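Local coordinates for putative uncharacterized protein tcp24 (PDB 4Q38) that acts as an N-acyltransferase of teicoplanin biosynthesis, moving a long fatty acyl chain from acyl-CoA to the aminosugar of the glycopeptide antibiotic, at residues Gly42-Pro47 with Arg92-Ile97; Leu50-Glu55 with Ala75-Pro80; Asp148-Glu153 with Tyr189-Leu194; Arg167-Gly172 with Arg299-Pro304. All coordinates share one frame; numbering follows the deposited sequence.

Interaction 1 of 4, residues Gly42-Pro47 with Arg92-Ile97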
loop_
_atom_site.group_PDB
_atom_site.type_symbol
_atom_site.label_atom_id
_atom_site.label_comp_id
_atom_site.label_asym_id
_atom_site.label_seq_id
_atom_site.Cartn_x
_atom_site.Cartn_y
_atom_site.Cartn_z
ATOM N N GLY A 42 5.360 19.234 -14.963
ATOM C CA GLY A 42 5.995 18.837 -16.220
ATOM C C GLY A 42 6.611 17.446 -16.203
ATOM O O GLY A 42 6.546 16.746 -15.184
ATOM N N PRO A 43 7.214 17.033 -17.336
ATOM C CA PRO A 43 7.891 15.744 -17.470
ATOM C C PRO A 43 9.116 15.627 -16.562
ATOM O O PRO A 43 9.672 16.650 -16.156
ATOM C CB PRO A 43 8.313 15.720 -18.950
ATOM C CG PRO A 43 8.378 17.154 -19.350
ATOM C CD PRO A 43 7.258 17.805 -18.593
ATOM N N PRO A 44 9.531 14.386 -16.228
ATOM C CA PRO A 44 10.714 14.188 -15.388
ATOM C C PRO A 44 12.006 14.519 -16.139
ATOM O O PRO A 44 12.025 14.486 -17.371
ATOM C CB PRO A 44 10.668 12.690 -15.084
ATOM C CG PRO A 44 9.968 12.100 -16.267
ATOM C CD PRO A 44 8.910 13.100 -16.606
ATOM N N ALA A 45 13.068 14.830 -15.398
ATOM C CA ALA A 45 14.372 15.121 -15.989
ATOM C C ALA A 45 14.921 13.878 -16.686
ATOM O O ALA A 45 15.364 13.947 -17.833
ATOM C CB ALA A 45 15.341 15.627 -14.930
ATOM N N GLU A 46 14.883 12.747 -15.986
ATOM C CA GLU A 46 15.175 11.455 -16.590
ATOM C C GLU A 46 13.897 10.959 -17.270
ATOM O O GLU A 46 12.898 10.706 -16.588
ATOM C CB GLU A 46 15.647 10.456 -15.529
ATOM C CG GLU A 46 16.062 9.092 -16.070
ATOM C CD GLU A 46 17.385 9.120 -16.826
ATOM O OE1 GLU A 46 17.546 8.319 -17.774
ATOM O OE2 GLU A 46 18.267 9.937 -16.476
ATOM N N PRO A 47 13.921 10.827 -18.615
ATOM C CA PRO A 47 12.741 10.380 -19.361
ATOM C C PRO A 47 12.182 9.076 -18.792
ATOM O O PRO A 47 12.949 8.218 -18.343
ATOM C CB PRO A 47 13.288 10.140 -20.774
ATOM C CG PRO A 47 14.480 11.026 -20.870
ATOM C CD PRO A 47 15.090 11.007 -19.499
ATOM N N ARG A 92 4.241 12.404 -15.760
ATOM C CA ARG A 92 4.038 13.403 -14.710
ATOM C C ARG A 92 3.717 12.786 -13.346
ATOM O O ARG A 92 4.131 13.315 -12.324
ATOM C CB ARG A 92 2.967 14.414 -15.122
ATOM C CG ARG A 92 3.513 15.435 -16.109
ATOM C CD ARG A 92 2.500 15.876 -17.145
ATOM N NE ARG A 92 3.173 16.611 -18.224
ATOM C CZ ARG A 92 3.738 16.047 -19.293
ATOM N NH1 ARG A 92 3.699 14.732 -19.464
ATOM N NH2 ARG A 92 4.342 16.807 -20.207
ATOM N N THR A 93 2.994 11.672 -13.348
ATOM C CA THR A 93 2.676 10.952 -12.109
ATOM C C THR A 93 3.961 10.374 -11.522
ATOM O O THR A 93 4.207 10.463 -10.311
ATOM C CB THR A 93 1.629 9.847 -12.359
ATOM O OG1 THR A 93 0.423 10.451 -12.823
ATOM C CG2 THR A 93 1.314 9.064 -11.076
ATOM N N HIS A 94 4.784 9.792 -12.390
ATOM C CA HIS A 94 6.114 9.358 -11.993
ATOM C C HIS A 94 6.875 10.500 -11.364
ATOM O O HIS A 94 7.457 10.352 -10.287
ATOM C CB HIS A 94 6.877 8.798 -13.180
ATOM C CG HIS A 94 8.366 8.710 -12.951
ATOM N ND1 HIS A 94 8.936 7.707 -12.257
ATOM C CD2 HIS A 94 9.403 9.560 -13.342
ATOM C CE1 HIS A 94 10.270 7.901 -12.206
ATOM N NE2 HIS A 94 10.555 9.031 -12.873
ATOM N N HIS A 95 6.874 11.647 -12.039
ATOM C CA HIS A 95 7.569 12.845 -11.556
ATOM C C HIS A 95 7.029 13.321 -10.223
ATOM O O HIS A 95 7.801 13.649 -9.327
ATOM C CB HIS A 95 7.504 13.948 -12.612
ATOM C CG HIS A 95 8.458 15.098 -12.373
ATOM N ND1 HIS A 95 8.394 16.248 -13.085
ATOM C CD2 HIS A 95 9.515 15.252 -11.469
ATOM C CE1 HIS A 95 9.361 17.092 -12.656
ATOM N NE2 HIS A 95 10.039 16.484 -11.666
ATOM N N ALA A 96 5.706 13.336 -10.083
ATOM C CA ALA A 96 5.052 13.767 -8.847
ATOM C C ALA A 96 5.402 12.886 -7.648
ATOM O O ALA A 96 5.300 13.326 -6.503
ATOM C CB ALA A 96 3.542 13.841 -9.034
ATOM N N ILE A 97 5.806 11.645 -7.916
ATOM C CA ILE A 97 6.267 10.734 -6.859
ATOM C C ILE A 97 7.752 10.931 -6.524
ATOM O O ILE A 97 8.105 11.136 -5.350
ATOM C CB ILE A 97 5.945 9.255 -7.190
ATOM C CG1 ILE A 97 4.423 9.056 -7.273
ATOM C CG2 ILE A 97 6.549 8.320 -6.128
ATOM C CD1 ILE A 97 3.997 7.708 -7.820
#
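His95 reaches from helix 84-98 to the carbonyl of Gly42, where helix 32-41 has just ended and the chain turns away with positive phi. From CB outward the histidine meets this turn atom by atom. CG stands anti to the backbone N (chi1 -166°), and CB and CG already pass 3.9 Å and 3.8 Å from Gly42 O. Next comes ND1, which donates a hydrogen bond of 2.8 Å to Gly42 O. The bond is almost perfectly straight at 178° and the oxygen lies in the ring plane, although ND1 sits well above the plane of the carbonyl it meets. CE1, one step further round, approaches Pro43 O to 3.5 Å. Over one face of the same ring lies Pro44 CA, 4.0 Å from the centroid, a CH-pi contact displaced toward the rim.

Pro44 also puts CB against the edge of the His94 ring, 3.8 Å from CD2; ND1 of that ring is hydrogen-bonded to Thr133 OG1 on helix 125-143. One turn before His95, Arg92 runs side by side with Pro43, NH2 lying 3.5 Å from Pro43 CD, while its NH1 is hydrogen-bonded to Trp88 O and the guanidinium makes a cation-pi contact with Trp88. The whole is a glycine-terminated helix followed by a Pro-Pro linker, laid over the neighbouring helix at the surface of this helical N-terminal region, away from the ligand sites.

Interaction 2 of 4, residues Leu50-Glu55 with Ala75-Pro80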
loop_
_atom_site.group_PDB
_atom_site.type_symbol
_atom_site.label_atom_id
_atom_site.label_comp_id
_atom_site.label_asym_id
_atom_site.label_seq_id
_atom_site.Cartn_x
_atom_site.Cartn_y
_atom_site.Cartn_z
ATOM N N LEU A 50 9.677 2.430 -19.743
ATOM C CA LEU A 50 9.104 1.157 -19.334
ATOM C C LEU A 50 9.959 0.010 -19.844
ATOM O O LEU A 50 10.322 -0.021 -21.025
ATOM C CB LEU A 50 7.658 0.992 -19.809
ATOM C CG LEU A 50 6.575 1.925 -19.259
ATOM C CD1 LEU A 50 5.240 1.589 -19.913
ATOM C CD2 LEU A 50 6.466 1.876 -17.734
ATOM N N PRO A 51 10.287 -0.945 -18.956
ATOM C CA PRO A 51 10.879 -2.189 -19.426
ATOM C C PRO A 51 9.877 -2.921 -20.334
ATOM O O PRO A 51 8.661 -2.828 -20.123
ATOM C CB PRO A 51 11.098 -2.979 -18.134
ATOM C CG PRO A 51 10.045 -2.457 -17.205
ATOM C CD PRO A 51 9.978 -0.989 -17.513
ATOM N N ARG A 52 10.387 -3.627 -21.337
ATOM C CA ARG A 52 9.541 -4.369 -22.269
ATOM C C ARG A 52 10.038 -5.814 -22.338
ATOM O O ARG A 52 11.175 -6.104 -21.961
ATOM C CB ARG A 52 9.567 -3.723 -23.671
ATOM C CG ARG A 52 9.436 -2.199 -23.722
ATOM C CD ARG A 52 7.991 -1.719 -23.835
ATOM N NE ARG A 52 7.877 -0.262 -23.971
ATOM C CZ ARG A 52 6.730 0.401 -24.136
ATOM N NH1 ARG A 52 5.576 -0.251 -24.196
ATOM N NH2 ARG A 52 6.727 1.723 -24.242
ATOM N N GLY A 53 9.177 -6.719 -22.798
ATOM C CA GLY A 53 9.568 -8.111 -23.046
ATOM C C GLY A 53 10.093 -8.858 -21.836
ATOM O O GLY A 53 9.552 -8.736 -20.734
ATOM N N GLU A 54 11.155 -9.630 -22.046
ATOM C CA GLU A 54 11.731 -10.463 -20.994
ATOM C C GLU A 54 12.367 -9.664 -19.855
ATOM O O GLU A 54 12.434 -10.145 -18.723
ATOM C CB GLU A 54 12.718 -11.477 -21.577
ATOM C CG GLU A 54 12.041 -12.597 -22.361
ATOM C CD GLU A 54 11.120 -13.440 -21.497
ATOM O OE1 GLU A 54 9.884 -13.326 -21.649
ATOM O OE2 GLU A 54 11.633 -14.207 -20.651
ATOM N N GLU A 55 12.828 -8.452 -20.156
ATOM C CA GLU A 55 13.265 -7.532 -19.114
ATOM C C GLU A 55 12.091 -7.210 -18.187
ATOM O O GLU A 55 12.218 -7.302 -16.969
ATOM C CB GLU A 55 13.823 -6.244 -19.711
ATOM C CG GLU A 55 14.405 -5.311 -18.657
ATOM C CD GLU A 55 14.775 -3.947 -19.198
ATOM O OE1 GLU A 55 14.708 -3.740 -20.425
ATOM O OE2 GLU A 55 15.140 -3.074 -18.391
ATOM N N ALA A 75 1.897 -7.328 -22.158
ATOM C CA ALA A 75 1.152 -7.293 -23.417
ATOM C C ALA A 75 0.513 -5.929 -23.657
ATOM O O ALA A 75 0.511 -5.426 -24.778
ATOM C CB ALA A 75 0.096 -8.390 -23.440
ATOM N N ALA A 76 -0.007 -5.321 -22.598
ATOM C CA ALA A 76 -0.773 -4.081 -22.731
ATOM C C ALA A 76 0.025 -2.795 -22.550
ATOM O O ALA A 76 -0.547 -1.710 -22.634
ATOM C CB ALA A 76 -1.952 -4.098 -21.775
ATOM N N ALA A 77 1.331 -2.909 -22.312
ATOM C CA ALA A 77 2.175 -1.739 -22.037
ATOM C C ALA A 77 1.912 -0.620 -23.035
ATOM O O ALA A 77 1.902 -0.853 -24.248
ATOM C CB ALA A 77 3.648 -2.115 -22.008
ATOM N N PRO A 78 1.660 0.597 -22.525
ATOM C CA PRO A 78 1.299 1.699 -23.393
ATOM C C PRO A 78 2.459 2.210 -24.250
ATOM O O PRO A 78 3.627 1.893 -23.997
ATOM C CB PRO A 78 0.839 2.776 -22.412
ATOM C CG PRO A 78 1.622 2.485 -21.171
ATOM C CD PRO A 78 1.607 0.986 -21.101
ATOM N N ASP A 79 2.101 2.993 -25.262
ATOM C CA ASP A 79 3.036 3.537 -26.228
ATOM C C ASP A 79 2.861 5.058 -26.271
ATOM O O ASP A 79 1.726 5.536 -26.274
ATOM C CB ASP A 79 2.729 2.918 -27.598
ATOM C CG ASP A 79 3.503 3.559 -28.708
ATOM O OD1 ASP A 79 4.640 3.117 -28.974
ATOM O OD2 ASP A 79 2.972 4.508 -29.308
ATOM N N PRO A 80 3.975 5.824 -26.317
ATOM C CA PRO A 80 3.899 7.294 -26.367
ATOM C C PRO A 80 3.033 7.843 -27.508
ATOM O O PRO A 80 2.398 8.884 -27.350
ATOM C CB PRO A 80 5.360 7.723 -26.588
ATOM C CG PRO A 80 6.179 6.587 -26.099
ATOM C CD PRO A 80 5.371 5.345 -26.345
#
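Arg52 and Leu50 meet Ala77 and Pro78 where two loops pass each other in the helical N-terminal region: one leads into helix 53-62, the other leaves helix 67-76. Between these helix-flanking loops an arginine grips one main-chain carbonyl oxygen end-on with two nitrogens, and a small apolar patch lies beside it.

The close-packed side belongs to Leu50 and Pro78, both buried. Leu50 CD1 rests 3.9 Å from Pro78 CD, equally near CG, and the two side chains cross at about a right angle. Tyr128 of helix 125-143 touches both residues, while Trp87 and Leu86 of helix 84-98 reach Leu50 and Pro78 respectively, so the patch is continuous with the helices behind.

Arg52 forms the exposed side, open to solvent, where the contact is polar and made mostly by the tip of the guanidinium. Chi2 (-90°) turns CD aside, and the extended remainder carries the guanidinium over to the other loop. NH1 passes 3.5 Å from Ala77 CB, whereas NH2 comes no nearer to Pro80 CD than 4.4 Å. Trp87 also touches this arginine. Asp79 OD1 lies 5.4 Å from Arg52 NH2, too far for a salt bridge, and Asp79 OD2 accepts from the N-H groups of Asp81 and Arg82.

Across the contact the guanidinium is hydrogen-bonded to a single oxygen. Pro78 O accepts from both terminal nitrogens, NH1 at 2.9 Å and NH2 at 3.1 Å, and lies near the guanidinium plane; the NH2 bond runs in the carbonyl plane, while NH1 is tilted 35° from it.

Interaction 3 of 4, residues Asp148-Glu153 with Tyr189-Leu194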
loop_
_atom_site.group_PDB
_atom_site.type_symbol
_atom_site.label_atom_id
_atom_site.label_comp_id
_atom_site.label_asym_id
_atom_site.label_seq_id
_atom_site.Cartn_x
_atom_site.Cartn_y
_atom_site.Cartn_z
ATOM N N ASP A 148 20.307 -4.882 -0.707
ATOM C CA ASP A 148 19.498 -5.217 -1.878
ATOM C C ASP A 148 18.314 -6.114 -1.541
ATOM O O ASP A 148 17.231 -5.931 -2.090
ATOM C CB ASP A 148 20.344 -5.892 -2.958
ATOM C CG ASP A 148 21.310 -4.942 -3.635
ATOM O OD1 ASP A 148 21.078 -3.709 -3.634
ATOM O OD2 ASP A 148 22.312 -5.442 -4.193
ATOM N N GLU A 149 18.519 -7.081 -0.649
ATOM C CA GLU A 149 17.456 -8.033 -0.305
ATOM C C GLU A 149 16.288 -7.333 0.392
ATOM O O GLU A 149 15.133 -7.717 0.205
ATOM C CB GLU A 149 17.978 -9.193 0.555
ATOM C CG GLU A 149 18.396 -8.800 1.971
ATOM C CD GLU A 149 19.231 -9.858 2.661
ATOM O OE1 GLU A 149 20.468 -9.666 2.792
ATOM O OE2 GLU A 149 18.646 -10.885 3.075
ATOM N N VAL A 150 16.601 -6.308 1.186
ATOM C CA VAL A 150 15.573 -5.541 1.898
ATOM C C VAL A 150 14.813 -4.680 0.890
ATOM O O VAL A 150 13.584 -4.624 0.922
ATOM C CB VAL A 150 16.170 -4.680 3.042
ATOM C CG1 VAL A 150 15.112 -3.767 3.644
ATOM C CG2 VAL A 150 16.773 -5.573 4.119
ATOM N N GLY A 151 15.553 -4.025 -0.003
ATOM C CA GLY A 151 14.959 -3.209 -1.061
ATOM C C GLY A 151 13.969 -4.006 -1.898
ATOM O O GLY A 151 12.832 -3.579 -2.100
ATOM N N TRP A 152 14.405 -5.173 -2.382
ATOM C CA TRP A 152 13.523 -6.039 -3.170
ATOM C C TRP A 152 12.364 -6.583 -2.371
ATOM O O TRP A 152 11.227 -6.523 -2.827
ATOM C CB TRP A 152 14.318 -7.156 -3.864
ATOM C CG TRP A 152 15.134 -6.616 -5.016
ATOM C CD1 TRP A 152 16.523 -6.606 -5.146
ATOM C CD2 TRP A 152 14.635 -5.948 -6.228
ATOM N NE1 TRP A 152 16.905 -6.012 -6.329
ATOM C CE2 TRP A 152 15.825 -5.589 -7.021
ATOM C CE3 TRP A 152 13.366 -5.632 -6.727
ATOM C CZ2 TRP A 152 15.726 -4.945 -8.253
ATOM C CZ3 TRP A 152 13.281 -4.974 -7.967
ATOM C CH2 TRP A 152 14.433 -4.643 -8.712
ATOM N N GLU A 153 12.630 -7.088 -1.169
ATOM C CA GLU A 153 11.557 -7.607 -0.305
ATOM C C GLU A 153 10.453 -6.556 -0.113
ATOM O O GLU A 153 9.265 -6.870 -0.154
ATOM C CB GLU A 153 12.124 -8.033 1.049
ATOM C CG GLU A 153 11.170 -8.808 1.947
ATOM C CD GLU A 153 11.791 -9.117 3.302
ATOM O OE1 GLU A 153 13.014 -9.369 3.349
ATOM O OE2 GLU A 153 11.064 -9.098 4.326
ATOM N N TYR A 189 9.819 0.208 4.533
ATOM C CA TYR A 189 10.689 -0.976 4.387
ATOM C C TYR A 189 10.086 -2.210 5.024
ATOM O O TYR A 189 9.627 -2.170 6.164
ATOM C CB TYR A 189 12.107 -0.704 4.951
ATOM C CG TYR A 189 12.763 0.369 4.144
ATOM C CD1 TYR A 189 13.411 0.061 2.946
ATOM C CD2 TYR A 189 12.663 1.717 4.523
ATOM C CE1 TYR A 189 13.971 1.048 2.160
ATOM C CE2 TYR A 189 13.213 2.715 3.735
ATOM C CZ TYR A 189 13.860 2.373 2.555
ATOM O OH TYR A 189 14.404 3.349 1.752
ATOM N N ARG A 190 10.084 -3.311 4.278
ATOM C CA ARG A 190 9.674 -4.588 4.849
ATOM C C ARG A 190 10.885 -5.231 5.523
ATOM O O ARG A 190 11.920 -5.477 4.888
ATOM C CB ARG A 190 9.062 -5.521 3.790
ATOM C CG ARG A 190 8.563 -6.832 4.399
ATOM C CD ARG A 190 7.753 -7.702 3.452
ATOM N NE ARG A 190 7.219 -8.838 4.203
ATOM C CZ ARG A 190 6.150 -9.550 3.862
ATOM N NH1 ARG A 190 5.464 -9.266 2.753
ATOM N NH2 ARG A 190 5.756 -10.542 4.649
ATOM N N LEU A 191 10.740 -5.487 6.814
ATOM C CA LEU A 191 11.814 -6.037 7.618
ATOM C C LEU A 191 11.351 -7.366 8.213
ATOM O O LEU A 191 11.108 -7.490 9.419
ATOM C CB LEU A 191 12.215 -5.024 8.705
ATOM C CG LEU A 191 12.651 -3.614 8.257
ATOM C CD1 LEU A 191 13.051 -2.795 9.483
ATOM C CD2 LEU A 191 13.803 -3.603 7.251
ATOM N N GLY A 192 11.212 -8.367 7.350
ATOM C CA GLY A 192 10.661 -9.659 7.781
ATOM C C GLY A 192 9.156 -9.643 7.626
ATOM O O GLY A 192 8.660 -9.244 6.568
ATOM N N ARG A 193 8.428 -10.076 8.661
ATOM C CA ARG A 193 6.963 -10.193 8.568
ATOM C C ARG A 193 6.278 -8.818 8.536
ATOM O O ARG A 193 5.234 -8.654 7.903
ATOM C CB ARG A 193 6.402 -11.048 9.724
ATOM C CG ARG A 193 4.913 -11.397 9.606
ATOM C CD ARG A 193 4.662 -12.182 8.324
ATOM N NE ARG A 193 3.247 -12.326 7.958
ATOM C CZ ARG A 193 2.501 -11.401 7.356
ATOM N NH1 ARG A 193 2.997 -10.188 7.078
ATOM N NH2 ARG A 193 1.242 -11.682 7.046
ATOM N N LEU A 194 6.871 -7.843 9.222
ATOM C CA LEU A 194 6.281 -6.498 9.319
ATOM C C LEU A 194 6.990 -5.484 8.437
ATOM O O LEU A 194 8.167 -5.648 8.113
ATOM C CB LEU A 194 6.374 -5.998 10.757
ATOM C CG LEU A 194 5.857 -6.898 11.871
ATOM C CD1 LEU A 194 6.155 -6.198 13.182
ATOM C CD2 LEU A 194 4.364 -7.146 11.681
HETATM O O HOH W 1 6.106 -7.395 0.485
#
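Glu153 and Arg190 bring together helix 148-153 and strand 189-191, whose axes approach to 7.2 Å with their directions 112° apart. The helix thus lies across the strand, an outermost one of the mixed sheet. Just beyond, the chain turns at Gly192 with positive phi, and Leu191 N is hydrogen-bonded back to Leu194 O. Arg193, the next residue of this turn, touches the bound coenzyme A, so the contact ties a helix of the N-terminal region to a strand turn beside the cofactor.

Val150 supplies the apolar part. Its CG1 sits 3.8 Å from Leu191 CD2, touches the Tyr189 ring obliquely, and also lies against Arg190 O, a buried oxygen with no partner in the model. Phe234 of helix 221-238 touches both Val150 and Leu191.

Glu153 has CG anti to its backbone N (chi1 -170°), and the extended chain crosses Arg190 at about a right angle. OE2 accepts from Gly192 N at 3.1 Å on its syn side, through a rather bent bond of 140°. It also lies 3.4 Å from Arg190 CG, yet its salt bridge to Arg190 NE is long, 3.9 Å. The arginine gives that N-H to Gly192 O instead, at 2.8 Å and nearly straight. A water accepts from Arg190 NH1 and donates to Glu153 O, while NH2 goes to Trp215 O.

Carboxylate and guanidinium therefore hold the same glycine residue, one at its N-H and the other at its C=O, and the charged pair probably steadies the turn more through Gly192 than through its long direct salt bridge.

Interaction 4 of 4, residues Arg167-Gly172 with Arg299-Pro304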
loop_
_atom_site.group_PDB
_atom_site.type_symbol
_atom_site.label_atom_id
_atom_site.label_comp_id
_atom_site.label_asym_id
_atom_site.label_seq_id
_atom_site.Cartn_x
_atom_site.Cartn_y
_atom_site.Cartn_z
ATOM N N ARG A 167 -8.484 -10.690 -7.033
ATOM C CA ARG A 167 -9.371 -11.388 -6.084
ATOM C C ARG A 167 -10.628 -10.557 -5.816
ATOM O O ARG A 167 -11.742 -11.077 -5.800
ATOM C CB ARG A 167 -8.628 -11.699 -4.769
ATOM C CG ARG A 167 -9.429 -12.495 -3.738
ATOM C CD ARG A 167 -8.811 -12.396 -2.343
ATOM N NE ARG A 167 -7.351 -12.528 -2.381
ATOM C CZ ARG A 167 -6.505 -12.025 -1.479
ATOM N NH1 ARG A 167 -6.944 -11.332 -0.433
ATOM N NH2 ARG A 167 -5.201 -12.207 -1.633
ATOM N N LYS A 168 -10.437 -9.259 -5.619
ATOM C CA LYS A 168 -11.517 -8.357 -5.237
ATOM C C LYS A 168 -12.511 -8.052 -6.372
ATOM O O LYS A 168 -13.729 -8.031 -6.150
ATOM C CB LYS A 168 -10.919 -7.058 -4.686
ATOM C CG LYS A 168 -11.918 -6.118 -4.038
ATOM C CD LYS A 168 -11.208 -4.948 -3.378
ATOM C CE LYS A 168 -12.212 -4.022 -2.713
ATOM N NZ LYS A 168 -11.572 -2.787 -2.187
ATOM N N TYR A 169 -11.990 -7.815 -7.577
ATOM C CA TYR A 169 -12.808 -7.296 -8.676
ATOM C C TYR A 169 -13.022 -8.260 -9.837
ATOM O O TYR A 169 -13.966 -8.094 -10.615
ATOM C CB TYR A 169 -12.217 -5.987 -9.208
ATOM C CG TYR A 169 -12.085 -4.894 -8.170
ATOM C CD1 TYR A 169 -13.207 -4.226 -7.677
ATOM C CD2 TYR A 169 -10.833 -4.516 -7.699
ATOM C CE1 TYR A 169 -13.085 -3.222 -6.731
ATOM C CE2 TYR A 169 -10.697 -3.514 -6.758
ATOM C CZ TYR A 169 -11.824 -2.872 -6.275
ATOM O OH TYR A 169 -11.673 -1.871 -5.345
ATOM N N GLY A 170 -12.135 -9.236 -9.973
ATOM C CA GLY A 170 -12.282 -10.288 -10.972
ATOM C C GLY A 170 -11.437 -10.148 -12.233
ATOM O O GLY A 170 -11.384 -11.074 -13.042
ATOM N N GLN A 171 -10.796 -8.999 -12.417
ATOM C CA GLN A 171 -9.876 -8.822 -13.542
ATOM C C GLN A 171 -8.602 -8.113 -13.083
ATOM O O GLN A 171 -8.533 -7.641 -11.949
ATOM C CB GLN A 171 -10.545 -8.087 -14.717
ATOM C CG GLN A 171 -10.709 -6.584 -14.543
ATOM C CD GLN A 171 -11.787 -6.226 -13.543
ATOM O OE1 GLN A 171 -11.492 -5.811 -12.426
ATOM N NE2 GLN A 171 -13.046 -6.392 -13.938
ATOM N N GLY A 172 -7.605 -8.051 -13.964
ATOM C CA GLY A 172 -6.304 -7.486 -13.635
ATOM C C GLY A 172 -6.337 -5.999 -13.364
ATOM O O GLY A 172 -7.091 -5.258 -13.995
ATOM N N ARG A 299 -11.797 -8.655 1.574
ATOM C CA ARG A 299 -11.644 -7.772 0.401
ATOM C C ARG A 299 -13.035 -7.431 -0.119
ATOM O O ARG A 299 -13.359 -7.656 -1.294
ATOM C CB ARG A 299 -10.785 -8.411 -0.703
ATOM C CG ARG A 299 -9.359 -8.761 -0.298
ATOM C CD ARG A 299 -8.549 -7.539 0.114
ATOM N NE ARG A 299 -7.312 -7.945 0.786
ATOM C CZ ARG A 299 -6.421 -7.107 1.302
ATOM N NH1 ARG A 299 -6.618 -5.799 1.228
ATOM N NH2 ARG A 299 -5.332 -7.580 1.901
ATOM N N TYR A 300 -13.845 -6.891 0.787
ATOM C CA TYR A 300 -15.265 -6.684 0.567
ATOM C C TYR A 300 -15.538 -5.772 -0.619
ATOM O O TYR A 300 -14.968 -4.688 -0.727
ATOM C CB TYR A 300 -15.901 -6.106 1.829
ATOM C CG TYR A 300 -17.404 -6.025 1.781
ATOM C CD1 TYR A 300 -18.180 -7.182 1.687
ATOM C CD2 TYR A 300 -18.056 -4.793 1.840
ATOM C CE1 TYR A 300 -19.561 -7.112 1.645
ATOM C CE2 TYR A 300 -19.440 -4.714 1.797
ATOM C CZ TYR A 300 -20.184 -5.877 1.699
ATOM O OH TYR A 300 -21.559 -5.807 1.650
ATOM N N ASN A 301 -16.410 -6.232 -1.506
ATOM C CA ASN A 301 -16.846 -5.443 -2.647
ATOM C C ASN A 301 -18.373 -5.432 -2.773
ATOM O O ASN A 301 -18.926 -5.651 -3.853
ATOM C CB ASN A 301 -16.174 -5.948 -3.932
ATOM C CG ASN A 301 -16.388 -5.019 -5.116
ATOM O OD1 ASN A 301 -16.559 -5.476 -6.244
ATOM N ND2 ASN A 301 -16.384 -3.715 -4.866
ATOM N N GLY A 302 -19.046 -5.188 -1.650
ATOM C CA GLY A 302 -20.484 -4.944 -1.643
ATOM C C GLY A 302 -21.391 -6.160 -1.669
ATOM O O GLY A 302 -22.603 -6.010 -1.827
ATOM N N GLN A 303 -20.823 -7.356 -1.511
ATOM C CA GLN A 303 -21.610 -8.596 -1.508
ATOM C C GLN A 303 -22.639 -8.620 -0.375
ATOM O O GLN A 303 -22.452 -7.947 0.645
ATOM C CB GLN A 303 -20.715 -9.833 -1.370
ATOM C CG GLN A 303 -19.713 -10.047 -2.494
ATOM C CD GLN A 303 -18.346 -9.467 -2.174
ATOM O OE1 GLN A 303 -18.228 -8.419 -1.531
ATOM N NE2 GLN A 303 -17.302 -10.151 -2.623
ATOM N N PRO A 304 -23.734 -9.390 -0.549
ATOM C CA PRO A 304 -24.609 -9.685 0.591
ATOM C C PRO A 304 -23.840 -10.435 1.683
ATOM O O PRO A 304 -23.146 -11.413 1.389
ATOM C CB PRO A 304 -25.712 -10.568 -0.016
ATOM C CG PRO A 304 -25.211 -10.981 -1.361
ATOM C CD PRO A 304 -24.296 -9.887 -1.816
HETATM O O HOH W 2 -14.964 -8.941 -3.539
#
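Arg167 and Lys168, at the end of helix 157-169, lie against Arg299, the first residue past helix 290-298. Lys168 is fully extended, CG anti to the backbone N (chi1 -170°), and its methylenes run past the carbonyls of 299-300: CG is 3.5 Å from Arg299 O, and CE is 3.5 Å from Tyr300 O. The ammonium ends in a salt bridge with Glu295 and a weak hydrogen bond to Tyr169 OH. Lys168 CG also lies over the centre of the Tyr169 ring, whose hydroxyl is hydrogen-bonded to Asn175.

The side chains of Arg167 and Arg299 cross with their guanidinium planes 59° apart. Arg299 bends at chi2 (-62°), Arg167 at chi3, and Arg167 NH1 comes 3.5 Å from Arg299 CG and 3.6 Å from Arg299 NE. Such closeness of like charges is probably made tolerable by Glu214, which forms salt bridges to both, and by Glu295, which takes Arg299 NH1.

The Asn301 amide stands nearly upright to the Tyr169 ring, ND2 3.8 Å from CE1. A water joins the backbones, donating to Lys168 O and to Arg299 O, both at 3.0 Å, and accepting from Gln303 NE2. Gln303 OE1 in turn takes the N-H of Asn301, tying the loop to itself.

Here a pair of arginines sharing Glu214 through salt bridges joins a helix of the N-terminal region to a helix end of the GNAT-like part, beside the bound coenzyme A: the Arg299 side chain is about 4 Å from the cofactor.

In the fold
Interactions 1 and 2 belong to the helical N-terminal region: their centres are 18 Å apart, 42-47 runs almost directly into 50-55, and interaction 2 is nested within the chain loop closed by interaction 1. Both lie away from the ligands. Interactions 3 and 4 instead join that region to the GNAT-like part, on opposite sides of the chain's centre with centres 28 Å apart, and their segments alternate along the sequence. Both of these lie near the bound ligands: the side chain of Arg190 in interaction 3 is about 9 Å from coenzyme A and 10 Å from the decanoylated aminosugar, that of Arg299 in interaction 4 about 4 Å and 6 Å.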